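Local coordinates for TCP pilus virulence regulatory protein (Vibrio cholerae serotype O1, PDB 5SUW), which probably activates transcription of cholera virulence genes as an AraC-family regulator, pairing a cupin-like domain, which here contacts a bound carboxylic acid, with a helix-turn-helix DNA-binding region, at residues N28-F33 against L60-S65; E110-L115 against K157-I162. All coordinates share one frame; numbering follows the deposited sequence.

Contact 1 of 2, residues N28-F33 against L60-S65; sequences NDYKMF and LLKKNS. With 70G (3-[(1R)-8-methyl-1,2,3,4-tetrahydronaphthalen-1-yl]propanoic acid), chain B.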
ATOM      1  N   ASN A  28       2.759  -0.721   3.510  1.00 38.12           N
ATOM      2  CA  ASN A  28       3.831  -1.600   3.953  1.00 39.23           C
ATOM      3  C   ASN A  28       4.519  -2.286   2.783  1.00 37.70           C
ATOM      4  O   ASN A  28       5.689  -2.665   2.894  1.00 31.89           O
ATOM      5  CB  ASN A  28       3.272  -2.657   4.896  1.00 46.57           C
ATOM      6  CG  ASN A  28       2.422  -3.674   4.159  1.00 59.44           C
ATOM      7  OD1 ASN A  28       1.297  -3.382   3.748  1.00 62.12           O
ATOM      8  ND2 ASN A  28       2.970  -4.866   3.958  1.00 66.77           N
ATOM      9  N   ASP A  29       3.800  -2.466   1.677  1.00 35.10           N
ATOM     10  CA  ASP A  29       4.300  -3.139   0.485  1.00 37.49           C
ATOM     11  C   ASP A  29       3.541  -2.582  -0.708  1.00 40.55           C
ATOM     12  O   ASP A  29       2.435  -2.064  -0.554  1.00 38.87           O
ATOM     13  CB  ASP A  29       4.122  -4.658   0.580  1.00 39.17           C
ATOM     14  CG  ASP A  29       5.176  -5.316   1.456  1.00 59.89           C
ATOM     15  OD1 ASP A  29       6.339  -5.452   1.001  1.00 59.58           O
ATOM     16  OD2 ASP A  29       4.839  -5.701   2.597  1.00 74.80           O
ATOM     17  N   TYR A  30       4.138  -2.682  -1.900  1.00 41.28           N
ATOM     18  CA  TYR A  30       3.490  -2.142  -3.095  1.00 38.43           C
ATOM     19  C   TYR A  30       2.080  -2.694  -3.228  1.00 30.94           C
ATOM     20  O   TYR A  30       1.844  -3.894  -3.049  1.00 32.25           O
ATOM     21  CB  TYR A  30       4.308  -2.456  -4.354  1.00 31.43           C
ATOM     22  CG  TYR A  30       5.627  -1.726  -4.352  1.00 36.47           C
ATOM     23  CD1 TYR A  30       5.707  -0.402  -4.776  1.00 29.74           C
ATOM     24  CD2 TYR A  30       6.783  -2.336  -3.866  1.00 35.86           C
ATOM     25  CE1 TYR A  30       6.905   0.289  -4.754  1.00 34.49           C
ATOM     26  CE2 TYR A  30       7.993  -1.654  -3.843  1.00 35.27           C
ATOM     27  CZ  TYR A  30       8.044  -0.336  -4.283  1.00 38.16           C
ATOM     28  OH  TYR A  30       9.235   0.355  -4.268  1.00 44.21           O
ATOM     29  N   LYS A  31       1.138  -1.795  -3.481  1.00 28.83           N
ATOM     30  CA  LYS A  31      -0.268  -2.136  -3.585  1.00 35.87           C
ATOM     31  C   LYS A  31      -0.848  -1.517  -4.841  1.00 33.75           C
ATOM     32  O   LYS A  31      -0.443  -0.426  -5.250  1.00 30.15           O
ATOM     33  CB  LYS A  31      -1.054  -1.638  -2.367  1.00 37.22           C
ATOM     34  CG  LYS A  31      -0.620  -2.312  -1.107  1.00 43.14           C
ATOM     35  CD  LYS A  31      -1.543  -2.069   0.053  1.00 42.83           C
ATOM     36  CE  LYS A  31      -1.021  -2.839   1.240  1.00 44.62           C
ATOM     37  NZ  LYS A  31      -2.103  -3.000   2.218  1.00 67.75           N
ATOM     38  N   MET A  32      -1.813  -2.211  -5.443  1.00 32.35           N
ATOM     39  CA  MET A  32      -2.597  -1.613  -6.515  1.00 35.95           C
ATOM     40  C   MET A  32      -4.060  -1.978  -6.339  1.00 36.28           C
ATOM     41  O   MET A  32      -4.388  -3.021  -5.766  1.00 32.37           O
ATOM     42  CB  MET A  32      -2.100  -2.020  -7.908  1.00 27.54           C
ATOM     43  CG  MET A  32      -1.843  -3.465  -8.148  1.00 37.68           C
ATOM     44  SD  MET A  32      -0.774  -3.608  -9.605  1.00 54.02           S
ATOM     45  CE  MET A  32       0.675  -2.820  -8.932  1.00 59.98           C
ATOM     46  N   PHE A  33      -4.942  -1.083  -6.793  1.00 29.32           N
ATOM     47  CA  PHE A  33      -6.365  -1.371  -6.684  1.00 39.83           C
ATOM     48  C   PHE A  33      -7.132  -0.781  -7.860  1.00 39.20           C
ATOM     49  O   PHE A  33      -6.691   0.161  -8.525  1.00 31.77           O
ATOM     50  CB  PHE A  33      -6.950  -0.902  -5.337  1.00 43.60           C
ATOM     51  CG  PHE A  33      -6.987   0.600  -5.129  1.00 36.67           C
ATOM     52  CD1 PHE A  33      -5.956   1.250  -4.463  1.00 39.54           C
ATOM     53  CD2 PHE A  33      -8.093   1.342  -5.511  1.00 27.02           C
ATOM     54  CE1 PHE A  33      -6.006   2.624  -4.221  1.00 30.76           C
ATOM     55  CE2 PHE A  33      -8.149   2.711  -5.278  1.00 29.44           C
ATOM     56  CZ  PHE A  33      -7.107   3.348  -4.621  1.00 35.38           C
ATOM     57  N   LEU A  60      -2.066   2.835  -8.129  1.00 27.86           N
ATOM     58  CA  LEU A  60      -0.856   2.264  -7.563  1.00 26.84           C
ATOM     59  C   LEU A  60      -0.439   3.081  -6.349  1.00 30.84           C
ATOM     60  O   LEU A  60      -0.394   4.316  -6.409  1.00 36.62           O
ATOM     61  CB  LEU A  60       0.264   2.238  -8.610  1.00 23.79           C
ATOM     62  CG  LEU A  60      -0.042   1.413  -9.878  1.00 36.59           C
ATOM     63  CD1 LEU A  60      -0.821   2.145 -10.985  1.00 30.31           C
ATOM     64  CD2 LEU A  60       1.227   0.760 -10.417  1.00 40.42           C
ATOM     65  N   LEU A  61      -0.165   2.401  -5.247  1.00 30.63           N
ATOM     66  CA  LEU A  61       0.299   3.048  -4.022  1.00 30.78           C
ATOM     67  C   LEU A  61       1.736   2.617  -3.779  1.00 32.34           C
ATOM     68  O   LEU A  61       2.031   1.416  -3.734  1.00 27.51           O
ATOM     69  CB  LEU A  61      -0.584   2.692  -2.827  1.00 29.55           C
ATOM     70  CG  LEU A  61      -2.057   2.994  -3.114  1.00 33.77           C
ATOM     71  CD1 LEU A  61      -3.018   2.430  -2.045  1.00 22.02           C
ATOM     72  CD2 LEU A  61      -2.238   4.503  -3.304  1.00 25.12           C
ATOM     73  N   LYS A  62       2.623   3.593  -3.634  1.00 28.43           N
ATOM     74  CA  LYS A  62       4.039   3.300  -3.507  1.00 32.81           C
ATOM     75  C   LYS A  62       4.374   2.806  -2.103  1.00 31.62           C
ATOM     76  O   LYS A  62       3.851   3.310  -1.102  1.00 25.87           O
ATOM     77  CB  LYS A  62       4.848   4.545  -3.845  1.00 39.97           C
ATOM     78  CG  LYS A  62       6.307   4.361  -3.632  1.00 49.57           C
ATOM     79  CD  LYS A  62       6.859   5.595  -2.998  1.00 61.82           C
ATOM     80  CE  LYS A  62       7.002   6.628  -4.048  1.00 63.93           C
ATOM     81  NZ  LYS A  62       8.039   6.136  -4.983  1.00 73.06           N
ATOM     82  N   LYS A  63       5.245   1.805  -2.038  1.00 30.24           N
ATOM     83  CA  LYS A  63       5.721   1.314  -0.753  1.00 40.99           C
ATOM     84  C   LYS A  63       6.364   2.443   0.050  1.00 44.42           C
ATOM     85  O   LYS A  63       7.117   3.263  -0.487  1.00 46.38           O
ATOM     86  CB  LYS A  63       6.719   0.176  -0.961  1.00 47.60           C
ATOM     87  CG  LYS A  63       7.152  -0.513   0.334  1.00 44.46           C
ATOM     88  CD  LYS A  63       8.213  -1.579   0.064  1.00 45.02           C
ATOM     89  CE  LYS A  63       8.596  -2.296   1.351  1.00 52.89           C
ATOM     90  NZ  LYS A  63       9.777  -3.162   1.155  1.00 54.71           N
ATOM     91  N   ASN A  64       6.026   2.495   1.344  1.00 32.25           N
ATOM     92  CA  ASN A  64       6.542   3.408   2.349  1.00 29.39           C
ATOM     93  C   ASN A  64       5.960   4.803   2.212  1.00 38.06           C
ATOM     94  O   ASN A  64       6.497   5.737   2.808  1.00 38.55           O
ATOM     95  CB  ASN A  64       8.071   3.489   2.325  1.00 30.73           C
ATOM     96  CG  ASN A  64       8.709   2.156   2.653  1.00 33.06           C
ATOM     97  OD1 ASN A  64       8.258   1.465   3.566  1.00 38.01           O
ATOM     98  ND2 ASN A  64       9.740   1.772   1.897  1.00 29.73           N
ATOM     99  N   SER A  65       4.884   4.976   1.450  1.00 31.10           N
ATOM    100  CA  SER A  65       4.189   6.245   1.460  1.00 26.52           C
ATOM    101  C   SER A  65       3.181   6.288   2.614  1.00 29.05           C
ATOM    102  O   SER A  65       2.851   5.275   3.241  1.00 28.32           O
ATOM    103  CB  SER A  65       3.494   6.494   0.118  1.00 27.51           C
ATOM    104  OG  SER A  65       2.534   5.492  -0.157  1.00 38.69           O
TER
HETATM  105  C10 70G B 301      -6.330  -2.429   2.934  1.00 65.98           C
HETATM  106  C11 70G B 301      -4.883  -2.942   2.959  1.00 68.51           C
HETATM  107  C14 70G B 301      -9.416   0.556  -1.276  1.00 39.25           C
HETATM  108  C15 70G B 301     -10.640   0.129  -0.885  1.00 45.60           C
HETATM  109  C01 70G B 301      -9.981  -1.411   2.609  1.00 36.67           C
HETATM  110  C02 70G B 301      -9.732  -0.713   1.227  1.00 45.01           C
HETATM  111  C03 70G B 301      -8.466  -0.267   0.818  1.00 45.37           C
HETATM  112  C04 70G B 301      -8.310   0.374  -0.434  1.00 38.45           C
HETATM  113  C05 70G B 301      -6.946   0.891  -0.954  1.00 35.34           C
HETATM  114  C06 70G B 301      -5.747   0.674  -0.025  1.00 31.66           C
HETATM  115  C07 70G B 301      -6.172   0.520   1.484  1.00 50.65           C
HETATM  116  C08 70G B 301      -7.262  -0.455   1.736  1.00 53.49           C
HETATM  117  C09 70G B 301      -6.680  -1.823   1.583  1.00 62.31           C
HETATM  118  O12 70G B 301      -4.079  -2.588   3.930  1.00 81.89           O
HETATM  119  O13 70G B 301      -4.471  -3.645   2.096  1.00 60.60           O
HETATM  120  C16 70G B 301     -10.817  -0.526   0.389  1.00 47.89           C
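The ring of Tyr-30 meets Lys-63 with one face, CB of the lysine lying over its centre, 3.6 Å from the ring centroid and 10° off the normal, a CH-pi contact. The two side chains cross at about a right angle. A chi1 of -173°, which sets CG opposite the backbone N, and an extended chain beyond it carry Lys-63 past Asn-28, bringing CE to 3.3 Å from Asn-28 O. Its NZ stays 4.1 Å from Asp-29 OD1, beyond a salt bridge; the ammonium is paired instead with Asp-88 and Glu-172. Tyr-30 OH is likewise held, by Thr-165 and Phe-163. Further along, the two backbones pair antiparallel. Lys-31 and Leu-61 form a hydrogen-bonded pair, in which Leu-61 N gives a nearly straight bond of 2.8 Å to Lys-31 O, while the return bond from Lys-31 N to Leu-61 O is weak. Met-32 and Leu-60, the next pair, are non-hydrogen-bonded and put their side chains on one face of the sheet, side by side; the bend at chi3 (65°) turns Met-32 CE to 3.9 Å from Leu-60 CD2. Phe-151 and Phe-152 of helix 141-159 pack on this face. Lys-31 and Leu-61 point to the other face, where Leu-61 CD1 reaches the edge of the Phe-33 ring, 3.7 Å from CE1, and ligand carbon C05 lies over a face of the same ring. The extended Lys-31 directs NZ toward the 70G carboxylate, but the modelled approach is too close and its details are doubtful; Lys-230 also bonds to the ligand. Strands 31-35 and 57-61 thus pair as neighbours in the antiparallel sheet of a cupin-like domain, one face of which lines the ligand pocket.

Contact 2 of 2, residues E110-L115 against K157-I162; sequences ENKDLL and KKYNSI
The Schellman motif at the end of helix 141-159 has Asn-160 at positive phi, and the residues on either side of it, Tyr-159 and Ser-161, pack against the residues leading into strand 114-118 and against Leu-115 within it. Tyr-159, just before the Schellman residue, makes the largest single contribution. Leu-115 covers one face of its ring from an off-centre position, with CG 4.1 Å above the plane toward the rim and CD2 3.7 Å from Tyr-159 CD2; the two side chains slide past each other in opposite directions. The ring's hydroxyl is held by Leu-116 N, which fixes the far end of the tyrosine on the strand. Lys-112 crosses the tyrosine at about a right angle, and bends at chi2 (-71°) and chi3 carry its CE to 4.1 Å from Tyr-159 CD1. The helix end is in this way packed on 114-118, an outermost strand of the five-stranded sheet of the cupin-like domain. Past the turn, Ser-161 OG lies 3.8 Å from Lys-112 CB and makes a weak hydrogen bond with a water between the segments. That water accepts from Lys-112 N at 2.6 Å and has Lys-112 O and Glu-110 OE1 among its possible acceptors, at 2.7 and 2.9 Å. Glu-110 is poorly ordered and its placement beside Ile-162 is doubtful; its carboxylate has Lys-62 as a partner.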
ATOM      1  N   GLU A 110      11.062  11.722  -7.742  1.00 88.42           N
ATOM      2  CA  GLU A 110      10.575  10.855  -6.672  1.00 84.17           C
ATOM      3  C   GLU A 110       9.474  11.533  -5.860  1.00 86.38           C
ATOM      4  O   GLU A 110       9.438  11.464  -4.633  1.00 93.94           O
ATOM      5  CB  GLU A 110      11.719  10.395  -5.768  1.00 93.91           C
ATOM      6  CG  GLU A 110      11.374   9.099  -5.053  1.00107.24           C
ATOM      7  CD  GLU A 110      10.401   8.266  -5.862  1.00125.27           C
ATOM      8  OE1 GLU A 110       9.249   8.086  -5.443  1.00132.47           O
ATOM      9  OE2 GLU A 110      10.797   7.810  -6.931  1.00131.07           O
ATOM     10  N   ASN A 111       8.527  12.171  -6.529  1.00 91.27           N
ATOM     11  CA  ASN A 111       7.544  12.902  -5.750  1.00 90.73           C
ATOM     12  C   ASN A 111       6.191  12.217  -5.648  1.00 85.82           C
ATOM     13  O   ASN A 111       5.417  12.554  -4.746  1.00 91.78           O
ATOM     14  CB  ASN A 111       7.368  14.307  -6.314  1.00 93.18           C
ATOM     15  CG  ASN A 111       7.978  15.346  -5.418  1.00 99.35           C
ATOM     16  OD1 ASN A 111       8.932  15.072  -4.685  1.00100.62           O
ATOM     17  ND2 ASN A 111       7.414  16.543  -5.443  1.00101.41           N
ATOM     18  N   LYS A 112       5.896  11.255  -6.512  1.00 72.30           N
ATOM     19  CA  LYS A 112       4.548  10.728  -6.651  1.00 56.66           C
ATOM     20  C   LYS A 112       4.407   9.397  -5.920  1.00 50.85           C
ATOM     21  O   LYS A 112       5.158   8.452  -6.184  1.00 51.71           O
ATOM     22  CB  LYS A 112       4.194  10.585  -8.128  1.00 58.53           C
ATOM     23  CG  LYS A 112       3.884  11.919  -8.809  1.00 71.52           C
ATOM     24  CD  LYS A 112       2.553  12.506  -8.331  1.00 82.70           C
ATOM     25  CE  LYS A 112       1.861  13.318  -9.433  1.00 84.73           C
ATOM     26  NZ  LYS A 112       0.438  13.633  -9.098  1.00 81.47           N
ATOM     27  N   ASP A 113       3.433   9.337  -5.006  1.00 44.35           N
ATOM     28  CA  ASP A 113       3.142   8.156  -4.202  1.00 49.19           C
ATOM     29  C   ASP A 113       1.874   7.424  -4.628  1.00 42.32           C
ATOM     30  O   ASP A 113       1.692   6.264  -4.245  1.00 41.70           O
ATOM     31  CB  ASP A 113       2.995   8.543  -2.719  1.00 60.69           C
ATOM     32  CG  ASP A 113       4.233   9.213  -2.152  1.00 85.49           C
ATOM     33  OD1 ASP A 113       5.351   8.673  -2.311  1.00 91.82           O
ATOM     34  OD2 ASP A 113       4.079  10.292  -1.539  1.00 98.95           O
ATOM     35  N   LEU A 114       0.987   8.082  -5.374  1.00 34.79           N
ATOM     36  CA  LEU A 114      -0.284   7.521  -5.827  1.00 40.36           C
ATOM     37  C   LEU A 114      -0.368   7.760  -7.326  1.00 36.41           C
ATOM     38  O   LEU A 114      -0.545   8.901  -7.763  1.00 42.41           O
ATOM     39  CB  LEU A 114      -1.466   8.166  -5.100  1.00 37.02           C
ATOM     40  CG  LEU A 114      -2.850   7.551  -5.286  1.00 38.22           C
ATOM     41  CD1 LEU A 114      -3.742   7.822  -4.081  1.00 41.86           C
ATOM     42  CD2 LEU A 114      -3.501   8.102  -6.535  1.00 36.30           C
ATOM     43  N   LEU A 115      -0.238   6.698  -8.112  1.00 31.36           N
ATOM     44  CA  LEU A 115      -0.177   6.801  -9.562  1.00 29.95           C
ATOM     45  C   LEU A 115      -1.421   6.158 -10.163  1.00 37.98           C
ATOM     46  O   LEU A 115      -2.029   5.271  -9.553  1.00 30.81           O
ATOM     47  CB  LEU A 115       1.100   6.144 -10.111  1.00 32.46           C
ATOM     48  CG  LEU A 115       2.412   6.821  -9.676  1.00 40.75           C
ATOM     49  CD1 LEU A 115       2.786   6.497  -8.230  1.00 48.92           C
ATOM     50  CD2 LEU A 115       3.567   6.478 -10.593  1.00 42.57           C
ATOM     51  N   LYS A 157       7.310   5.658 -16.590  1.00 38.11           N
ATOM     52  CA  LYS A 157       7.492   6.501 -17.763  1.00 40.95           C
ATOM     53  C   LYS A 157       6.434   7.599 -17.805  1.00 43.37           C
ATOM     54  O   LYS A 157       6.744   8.771 -18.057  1.00 39.20           O
ATOM     55  CB  LYS A 157       7.437   5.640 -19.032  1.00 45.01           C
ATOM     56  CG  LYS A 157       8.078   6.250 -20.273  1.00 56.62           C
ATOM     57  CD  LYS A 157       7.615   5.558 -21.565  1.00 65.36           C
ATOM     58  CE  LYS A 157       7.966   4.076 -21.583  1.00 71.04           C
ATOM     59  NZ  LYS A 157       7.687   3.456 -22.909  1.00 74.78           N
ATOM     60  N   LYS A 158       5.175   7.235 -17.537  1.00 36.57           N
ATOM     61  CA  LYS A 158       4.074   8.190 -17.653  1.00 43.51           C
ATOM     62  C   LYS A 158       4.261   9.378 -16.714  1.00 41.02           C
ATOM     63  O   LYS A 158       4.087  10.534 -17.114  1.00 47.81           O
ATOM     64  CB  LYS A 158       2.740   7.495 -17.371  1.00 45.46           C
ATOM     65  CG  LYS A 158       1.579   8.479 -17.207  1.00 43.33           C
ATOM     66  CD  LYS A 158       0.277   7.790 -16.845  1.00 43.51           C
ATOM     67  CE  LYS A 158      -0.790   8.822 -16.513  1.00 46.18           C
ATOM     68  NZ  LYS A 158      -2.127   8.234 -16.260  1.00 46.79           N
ATOM     69  N   TYR A 159       4.611   9.113 -15.461  1.00 40.68           N
ATOM     70  CA  TYR A 159       4.782  10.146 -14.447  1.00 38.25           C
ATOM     71  C   TYR A 159       6.212  10.648 -14.357  1.00 38.40           C
ATOM     72  O   TYR A 159       6.493  11.534 -13.545  1.00 40.25           O
ATOM     73  CB  TYR A 159       4.315   9.618 -13.077  1.00 31.61           C
ATOM     74  CG  TYR A 159       2.813   9.518 -13.000  1.00 35.36           C
ATOM     75  CD1 TYR A 159       2.047  10.588 -12.546  1.00 40.09           C
ATOM     76  CD2 TYR A 159       2.150   8.369 -13.437  1.00 33.52           C
ATOM     77  CE1 TYR A 159       0.658  10.505 -12.509  1.00 45.78           C
ATOM     78  CE2 TYR A 159       0.774   8.281 -13.405  1.00 27.86           C
ATOM     79  CZ  TYR A 159       0.031   9.343 -12.940  1.00 43.11           C
ATOM     80  OH  TYR A 159      -1.342   9.237 -12.904  1.00 56.69           O
ATOM     81  N   ASN A 160       7.116  10.105 -15.169  1.00 38.21           N
ATOM     82  CA  ASN A 160       8.520  10.500 -15.149  1.00 38.34           C
ATOM     83  C   ASN A 160       9.067  10.446 -13.723  1.00 44.30           C
ATOM     84  O   ASN A 160       9.862  11.288 -13.291  1.00 52.35           O
ATOM     85  CB  ASN A 160       8.695  11.883 -15.774  1.00 37.51           C
ATOM     86  CG  ASN A 160      10.131  12.220 -16.023  1.00 46.82           C
ATOM     87  OD1 ASN A 160      10.716  13.051 -15.326  1.00 63.65           O
ATOM     88  ND2 ASN A 160      10.726  11.567 -17.012  1.00 51.97           N
ATOM     89  N   SER A 161       8.623   9.441 -12.968  1.00 45.57           N
ATOM     90  CA  SER A 161       9.031   9.328 -11.577  1.00 49.45           C
ATOM     91  C   SER A 161       9.248   7.870 -11.186  1.00 49.46           C
ATOM     92  O   SER A 161       8.556   6.970 -11.662  1.00 44.83           O
ATOM     93  CB  SER A 161       8.006   9.993 -10.624  1.00 56.09           C
ATOM     94  OG  SER A 161       6.799   9.268 -10.532  1.00 51.55           O
ATOM     95  N   ILE A 162      10.226   7.649 -10.308  1.00 47.28           N
ATOM     96  CA  ILE A 162      10.536   6.313  -9.834  1.00 50.12           C
ATOM     97  C   ILE A 162       9.386   5.825  -8.958  1.00 47.36           C
ATOM     98  O   ILE A 162       8.873   6.567  -8.114  1.00 46.22           O
ATOM     99  CB  ILE A 162      11.853   6.315  -9.043  1.00 48.70           C
ATOM    100  CG1 ILE A 162      13.086   6.781  -9.843  1.00 44.02           C
ATOM    101  CG2 ILE A 162      12.075   4.938  -8.416  1.00 55.91           C
ATOM    102  CD1 ILE A 162      13.486   5.888 -10.955  1.00 47.15           C
TER
HETATM  103  O   HOH W   1       7.426   9.349  -7.307  1.00 55.62           O

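How the contacts relate
Contacts 1 and 2 lie side by side, their centres about 12 Å apart, and share one sheet in which strands 57-61 and 114-118 are neighbours. Leu-60 N is probably hydrogen-bonded to Leu-115 O, at 2.8 Å, so the strand that pairs with 31-33 in contact 1 also carries the strand that meets the helix end in contact 2. A second tie is the salt bridge from Lys-62 NZ to Glu-110 OE1, modelled at 2.3 Å, too short for its length to be trusted, and Ser-65 CB packs 3.5 Å from Asp-113 CB. Their relation to the bound 70G differs: contact 1 touches it directly, whereas the side chain of Leu-115 in contact 2 is about 13 Å away.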